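Local coordinates for alanine glyoxylate transaminase (Thermococcus litoralis, PDB 2ZC0), which catalyses the transfer of an amino group from alanine to glyoxylate, using pyridoxal 5'-phosphate as cofactor, at the interface of chains A and B. Coordinates in Å, arbitrary orientation; residue numbers count along the deposited sequence, not the author numbering. Chains: chain A/B, Alanine glyoxylate transaminase.

Contact 1: the interface of chains A and B. Residues chain A 42-43, 247, 251-252, 254; chain B 70-71.
B:Tyr71 reaches across the dimer interface to A:Asp43 and A:Thr251, at the wall of the cofactor pocket to which A:Lys247, A:Thr251 and A:Arg254 belong; in this pyridoxal-phosphate-dependent aminotransferase family both subunits build the active site. The backbone N of the tyrosine donates to OD1 of A:Asp43 at 2.9 Å, nearly straight (168° at H), on the syn side but somewhat out of the carboxylate plane. OG1 of A:Thr251 stands 3.1 Å from the phenol OH of B:Tyr71; two hydroxyls could bond here, but OG1 is also pressed against the ring, which makes that bond doubtful. Within chain A, NH1 of A:Arg254 donates to the A:Thr251 carbonyl O at 3.1 Å, which may steady the threonine backbone. In the packing, CG2 of A:Thr251 lies 3.5 Å above the B:Tyr71 ring plane, over its centre. The tyrosine CG sits beside its backbone N and opposite the carbonyl carbon (chi1 -70°), keeping the ring on the threonine side while N meets A:Asp43. CB of B:Met70 leans on CG of A:Asp43 at 3.8 Å. The phenol points towards A:Lys247, which forms the internal aldimine in this family; here the cofactor is the amino form, PMP, so that aldimine is not present.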
loop_
_atom_site.group_PDB
_atom_site.type_symbol
_atom_site.label_atom_id
_atom_site.label_comp_id
_atom_site.label_asym_id
_atom_site.label_seq_id
_atom_site.Cartn_x
_atom_site.Cartn_y
_atom_site.Cartn_z
ATOM N N GLY A 42 -15.318 -24.193 -16.484
ATOM C CA GLY A 42 -16.678 -23.944 -16.059
ATOM C C GLY A 42 -17.559 -23.269 -17.097
ATOM O O GLY A 42 -18.269 -22.309 -16.791
ATOM N N ASP A 43 -17.539 -23.789 -18.317
ATOM C CA ASP A 43 -18.340 -23.222 -19.385
ATOM C C ASP A 43 -19.725 -23.846 -19.494
ATOM O O ASP A 43 -19.945 -24.975 -19.074
ATOM C CB ASP A 43 -17.616 -23.391 -20.721
ATOM C CG ASP A 43 -16.398 -22.509 -20.831
ATOM O OD1 ASP A 43 -16.577 -21.281 -20.947
ATOM O OD2 ASP A 43 -15.267 -23.034 -20.792
ATOM N N LYS A 247 -23.640 -17.827 -17.053
ATOM C CA LYS A 247 -24.103 -19.217 -17.069
ATOM C C LYS A 247 -25.463 -19.381 -17.743
ATOM O O LYS A 247 -25.977 -20.492 -17.844
ATOM C CB LYS A 247 -24.170 -19.785 -15.649
ATOM C CG LYS A 247 -22.917 -19.526 -14.821
ATOM C CD LYS A 247 -21.673 -20.054 -15.513
ATOM C CE LYS A 247 -20.432 -19.314 -15.029
ATOM N NZ LYS A 247 -20.240 -19.422 -13.555
ATOM N N THR A 251 -21.034 -17.596 -21.172
ATOM C CA THR A 251 -19.889 -17.223 -20.371
ATOM C C THR A 251 -18.879 -16.270 -21.045
ATOM O O THR A 251 -18.114 -15.601 -20.355
ATOM C CB THR A 251 -19.197 -18.507 -19.911
ATOM O OG1 THR A 251 -18.759 -18.365 -18.557
ATOM C CG2 THR A 251 -18.047 -18.831 -20.802
ATOM N N GLY A 252 -18.889 -16.194 -22.375
ATOM C CA GLY A 252 -17.954 -15.326 -23.073
ATOM C C GLY A 252 -18.429 -13.909 -23.410
ATOM O O GLY A 252 -17.673 -13.135 -23.996
ATOM N N ARG A 254 -19.248 -11.683 -21.154
ATOM C CA ARG A 254 -18.701 -10.790 -20.137
ATOM C C ARG A 254 -19.767 -9.803 -19.655
ATOM O O ARG A 254 -19.552 -8.596 -19.697
ATOM C CB ARG A 254 -17.496 -9.994 -20.706
ATOM C CG ARG A 254 -16.373 -10.817 -21.380
ATOM C CD ARG A 254 -15.536 -11.575 -20.355
ATOM N NE ARG A 254 -16.340 -12.603 -19.730
ATOM C CZ ARG A 254 -16.334 -12.911 -18.439
ATOM N NH1 ARG A 254 -17.142 -13.878 -18.013
ATOM N NH2 ARG A 254 -15.536 -12.277 -17.582
ATOM N N MET B 70 -18.314 -19.070 -25.199
ATOM C CA MET B 70 -17.603 -19.555 -24.028
ATOM C C MET B 70 -16.345 -18.757 -23.705
ATOM O O MET B 70 -15.922 -17.899 -24.478
ATOM C CB MET B 70 -17.193 -21.018 -24.231
ATOM C CG MET B 70 -18.326 -22.012 -24.501
ATOM S SD MET B 70 -17.600 -23.652 -24.665
ATOM C CE MET B 70 -17.228 -23.689 -26.398
ATOM N N TYR B 71 -15.740 -19.054 -22.559
ATOM C CA TYR B 71 -14.508 -18.381 -22.165
ATOM C C TYR B 71 -13.451 -18.588 -23.231
ATOM O O TYR B 71 -13.557 -19.481 -24.077
ATOM C CB TYR B 71 -13.943 -18.956 -20.864
ATOM C CG TYR B 71 -14.735 -18.648 -19.619
ATOM C CD1 TYR B 71 -15.034 -17.336 -19.260
ATOM C CD2 TYR B 71 -15.169 -19.678 -18.784
ATOM C CE1 TYR B 71 -15.748 -17.061 -18.095
ATOM C CE2 TYR B 71 -15.880 -19.416 -17.631
ATOM C CZ TYR B 71 -16.167 -18.113 -17.290
ATOM O OH TYR B 71 -16.891 -17.882 -16.148
#

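Contact 2: the interface of chains A and B. Residues chain A 14, 112, 141-142; chain B 116, 271, 274-275.
B:Arg116 and A:Asp112 meet in a salt bridge across the homodimer interface, their side chains coming from opposite directions. NH1 of B:Arg116 lies 2.7 Å from OD2 of A:Asp112, meeting the syn lone pair of that oxygen, with carboxylate and guanidinium nearly coplanar (21° apart). A bend at chi3 of 53° in B:Arg116 turns the guanidinium edge to the acid. Water 2 sits in that same plane and links NH1 of B:Arg116 to the other carboxylate oxygen, OD1 of A:Asp112, so both oxygens are engaged.

The second polar link is a hydrogen bond from a side-chain amide to a backbone carbonyl. NE2 of A:Gln141 donates to O of B:Gln271 at 3.3 Å, long but almost straight (174° at H), in the plane of the donor amide and on a carbonyl lone pair. NE2 also hydrogen-bonds to water 1, at 2.9 Å, which is held in turn by NH2 of B:Arg116. A leucine in place of A:Gln141 would probably leave the B:Gln271 carbonyl without this donor and water 1 without one of its anchors.

Among the apolar contacts, CD1 of A:Ile14 packs on CB of B:Gln271 at 3.6 Å. The B:Ile275 side chain lies alongside A:Asp112, pointing the same way, with CB 3.6 Å from OD2. Separately, the CD2 methyl of A:Leu142 packs against the B:Arg116 guanidinium. The salt bridge joins the 106-118 helices of the two subunits, while A:Gln141, just past helix 133-140, meets helix 262-276 of chain B.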
loop_
_atom_site.group_PDB
_atom_site.type_symbol
_atom_site.label_atom_id
_atom_site.label_comp_id
_atom_site.label_asym_id
_atom_site.label_seq_id
_atom_site.Cartn_x
_atom_site.Cartn_y
_atom_site.Cartn_z
ATOM N N ILE A 14 0.945 -11.418 -7.093
ATOM C CA ILE A 14 0.329 -12.126 -8.214
ATOM C C ILE A 14 1.016 -13.476 -8.375
ATOM O O ILE A 14 2.235 -13.543 -8.511
ATOM C CB ILE A 14 0.502 -11.355 -9.541
ATOM C CG1 ILE A 14 -0.181 -9.996 -9.454
ATOM C CG2 ILE A 14 -0.081 -12.159 -10.692
ATOM C CD1 ILE A 14 0.215 -9.082 -10.571
ATOM N N ASP A 112 -13.581 -7.843 -8.781
ATOM C CA ASP A 112 -12.332 -7.083 -8.807
ATOM C C ASP A 112 -12.632 -5.617 -8.452
ATOM O O ASP A 112 -11.925 -4.998 -7.652
ATOM C CB ASP A 112 -11.690 -7.194 -10.201
ATOM C CG ASP A 112 -10.465 -6.305 -10.363
ATOM O OD1 ASP A 112 -10.617 -5.214 -10.953
ATOM O OD2 ASP A 112 -9.372 -6.681 -9.903
ATOM N N GLN A 141 -4.078 -10.784 -4.712
ATOM C CA GLN A 141 -3.174 -9.922 -5.465
ATOM C C GLN A 141 -3.510 -8.464 -5.158
ATOM O O GLN A 141 -2.803 -7.558 -5.573
ATOM C CB GLN A 141 -3.190 -10.212 -6.977
ATOM C CG GLN A 141 -4.507 -10.155 -7.666
ATOM C CD GLN A 141 -4.412 -10.664 -9.095
ATOM O OE1 GLN A 141 -3.540 -11.469 -9.421
ATOM N NE2 GLN A 141 -5.310 -10.210 -9.943
ATOM N N LEU A 142 -4.597 -8.251 -4.415
ATOM C CA LEU A 142 -4.953 -6.904 -3.987
ATOM C C LEU A 142 -4.385 -6.757 -2.579
ATOM O O LEU A 142 -4.616 -5.763 -1.908
ATOM C CB LEU A 142 -6.461 -6.682 -3.995
ATOM C CG LEU A 142 -7.029 -6.447 -5.412
ATOM C CD1 LEU A 142 -8.577 -6.565 -5.418
ATOM C CD2 LEU A 142 -6.600 -5.036 -5.886
ATOM N N ARG B 116 -1.320 -1.754 -12.583
ATOM C CA ARG B 116 -1.342 -2.703 -11.475
ATOM C C ARG B 116 -0.052 -3.500 -11.301
ATOM O O ARG B 116 0.317 -3.865 -10.189
ATOM C CB ARG B 116 -2.507 -3.672 -11.646
ATOM C CG ARG B 116 -3.867 -2.992 -11.583
ATOM C CD ARG B 116 -4.972 -4.019 -11.554
ATOM N NE ARG B 116 -4.724 -4.966 -10.474
ATOM C CZ ARG B 116 -5.662 -5.677 -9.864
ATOM N NH1 ARG B 116 -6.940 -5.546 -10.229
ATOM N NH2 ARG B 116 -5.300 -6.507 -8.893
ATOM N N GLN B 271 -2.028 -12.125 -13.655
ATOM C CA GLN B 271 -3.080 -11.401 -12.942
ATOM C C GLN B 271 -4.398 -11.255 -13.706
ATOM O O GLN B 271 -5.446 -11.042 -13.100
ATOM C CB GLN B 271 -2.595 -9.993 -12.573
ATOM C CG GLN B 271 -2.575 -9.005 -13.771
ATOM C CD GLN B 271 -2.186 -7.569 -13.394
ATOM O OE1 GLN B 271 -2.152 -7.199 -12.229
ATOM N NE2 GLN B 271 -1.909 -6.761 -14.394
ATOM N N PRO B 274 -8.126 -13.464 -13.100
ATOM C CA PRO B 274 -8.843 -13.050 -11.893
ATOM C C PRO B 274 -9.449 -11.636 -11.953
ATOM O O PRO B 274 -10.234 -11.269 -11.068
ATOM C CB PRO B 274 -7.788 -13.193 -10.787
ATOM C CG PRO B 274 -6.813 -14.208 -11.345
ATOM C CD PRO B 274 -6.726 -13.801 -12.784
ATOM N N ILE B 275 -9.105 -10.825 -12.954
ATOM C CA ILE B 275 -9.742 -9.518 -12.991
ATOM C C ILE B 275 -10.795 -9.358 -14.091
ATOM O O ILE B 275 -11.847 -8.773 -13.840
ATOM C CB ILE B 275 -8.733 -8.328 -13.032
ATOM C CG1 ILE B 275 -8.848 -7.590 -14.352
ATOM C CG2 ILE B 275 -7.329 -8.787 -12.726
ATOM C CD1 ILE B 275 -8.390 -6.179 -14.233
HETATM O O HOH W 1 -7.074 -8.549 -8.335
HETATM O O HOH W 2 -8.015 -3.811 -11.999
#

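Contact 3: the interface of chains A and B. Residues chain A 51, 54, 58, 249, 253; chain B 62, 69, 282.
A:Phe253 pushes its ring among B:Val69, B:Leu62 and B:Ile282, the apolar core of this part of the homodimer interface. The methyls of all three partners lie on the same side of the ring plane, outside the rim, and different ring atoms do the touching. CG2 of B:Val69 meets CE2 of A:Phe253 at 3.6 Å, whereas CG2 of B:Ile282 meets CD1, the ring atom diametrically opposite, at 3.8 Å. Between them CD2 of B:Leu62 approaches the outermost ring atom, CZ, at 4.0 Å. On the other side of the ring plane, chain A backs it with CD1 of A:Leu54, 3.8 Å from CZ of A:Phe253, so that contacts from both subunits would restrict its turning.

B:Leu62 serves two surfaces with its two branches. While CD2 faces the phenylalanine, CD1 is directed at the 51-64 helix of chain A, where it lies 3.9 Å from CB of A:Ala58 and 4.0 Å from CB of A:Leu54, residues one helical turn apart. Both chains thus contribute their 51-64 helix, one by its opening turns and the other near its C-terminal end.

A:Arg51, the first residue of its helix, folds back through bends at chi2 and chi3 (-143° and -53°), which bring the epsilon nitrogen to the backbone of B:Leu62. There NE donates to the B:Leu62 carbonyl O at 2.7 Å, in a bond bent to 124° at H.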
loop_
_atom_site.group_PDB
_atom_site.type_symbol
_atom_site.label_atom_id
_atom_site.label_comp_id
_atom_site.label_asym_id
_atom_site.label_seq_id
_atom_site.Cartn_x
_atom_site.Cartn_y
_atom_site.Cartn_z
ATOM N N ARG A 51 -27.619 -20.253 -29.662
ATOM C CA ARG A 51 -26.670 -19.495 -30.472
ATOM C C ARG A 51 -27.375 -18.906 -31.668
ATOM O O ARG A 51 -27.315 -17.698 -31.907
ATOM C CB ARG A 51 -25.511 -20.381 -30.931
ATOM C CG ARG A 51 -24.689 -20.947 -29.780
ATOM C CD ARG A 51 -23.195 -21.025 -30.107
ATOM N NE ARG A 51 -22.900 -21.727 -31.359
ATOM C CZ ARG A 51 -23.009 -23.040 -31.538
ATOM N NH1 ARG A 51 -22.713 -23.564 -32.717
ATOM N NH2 ARG A 51 -23.403 -23.829 -30.544
ATOM N N LEU A 54 -29.430 -16.046 -30.571
ATOM C CA LEU A 54 -28.574 -14.925 -30.166
ATOM C C LEU A 54 -27.932 -14.293 -31.390
ATOM O O LEU A 54 -27.686 -13.089 -31.423
ATOM C CB LEU A 54 -27.479 -15.397 -29.216
ATOM C CG LEU A 54 -27.900 -15.943 -27.855
ATOM C CD1 LEU A 54 -26.656 -16.323 -27.072
ATOM C CD2 LEU A 54 -28.730 -14.898 -27.101
ATOM N N ALA A 58 -28.238 -10.456 -32.374
ATOM C CA ALA A 58 -26.982 -9.721 -32.472
ATOM C C ALA A 58 -26.969 -8.927 -33.781
ATOM O O ALA A 58 -26.610 -7.746 -33.803
ATOM C CB ALA A 58 -25.800 -10.690 -32.424
ATOM N N LEU A 249 -26.785 -16.651 -20.538
ATOM C CA LEU A 249 -26.644 -16.108 -21.879
ATOM C C LEU A 249 -25.395 -16.641 -22.571
ATOM O O LEU A 249 -25.383 -16.868 -23.780
ATOM C CB LEU A 249 -26.590 -14.580 -21.808
ATOM C CG LEU A 249 -26.452 -13.826 -23.134
ATOM C CD1 LEU A 249 -27.738 -13.978 -23.961
ATOM C CD2 LEU A 249 -26.179 -12.351 -22.843
ATOM N N PHE A 253 -19.666 -13.570 -23.040
ATOM C CA PHE A 253 -20.227 -12.248 -23.314
ATOM C C PHE A 253 -19.701 -11.212 -22.309
ATOM O O PHE A 253 -19.703 -10.011 -22.575
ATOM C CB PHE A 253 -21.773 -12.290 -23.285
ATOM C CG PHE A 253 -22.391 -12.955 -24.498
ATOM C CD1 PHE A 253 -22.375 -12.322 -25.742
ATOM C CD2 PHE A 253 -22.946 -14.231 -24.406
ATOM C CE1 PHE A 253 -22.898 -12.954 -26.882
ATOM C CE2 PHE A 253 -23.473 -14.873 -25.540
ATOM C CZ PHE A 253 -23.447 -14.231 -26.782
ATOM N N LEU B 62 -21.811 -16.583 -34.136
ATOM C CA LEU B 62 -22.621 -17.181 -33.087
ATOM C C LEU B 62 -23.224 -18.533 -33.442
ATOM O O LEU B 62 -23.297 -19.414 -32.589
ATOM C CB LEU B 62 -23.729 -16.223 -32.653
ATOM C CG LEU B 62 -23.257 -15.130 -31.696
ATOM C CD1 LEU B 62 -24.400 -14.187 -31.418
ATOM C CD2 LEU B 62 -22.737 -15.764 -30.397
ATOM N N VAL B 69 -19.298 -18.238 -27.559
ATOM C CA VAL B 69 -20.193 -18.113 -26.417
ATOM C C VAL B 69 -19.539 -18.570 -25.101
ATOM O O VAL B 69 -20.127 -18.452 -24.017
ATOM C CB VAL B 69 -21.494 -18.936 -26.722
ATOM C CG1 VAL B 69 -21.899 -19.802 -25.549
ATOM C CG2 VAL B 69 -22.611 -17.997 -27.112
ATOM N N ILE B 282 -17.518 -13.000 -28.222
ATOM C CA ILE B 282 -18.205 -12.494 -29.400
ATOM C C ILE B 282 -17.414 -11.367 -30.057
ATOM O O ILE B 282 -17.279 -11.342 -31.273
ATOM C CB ILE B 282 -19.647 -11.998 -29.051
ATOM C CG1 ILE B 282 -20.351 -11.473 -30.306
ATOM C CG2 ILE B 282 -19.594 -10.903 -27.991
ATOM C CD1 ILE B 282 -20.466 -12.490 -31.435
#

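Contacts 1 and 3 are neighbours, with C-alpha centres about 10 Å apart, and form one continuous seam: B:Val69, B:Met70 and B:Tyr71 are consecutive, as are A:Gly252, A:Phe253 and A:Arg254. The apolar packing of contact 3 may therefore help set the position of the active-site tyrosine in contact 1. By the same C-alpha centres, contact 2 lies about 19 Å from contact 1 and 27 Å from contact 3, and draws on other elements, chiefly helix 106-118, whose first residues line the cofactor pocket. Two-fold symmetry repeats all three with the chains exchanged, which probably ties both active sites to dimer formation.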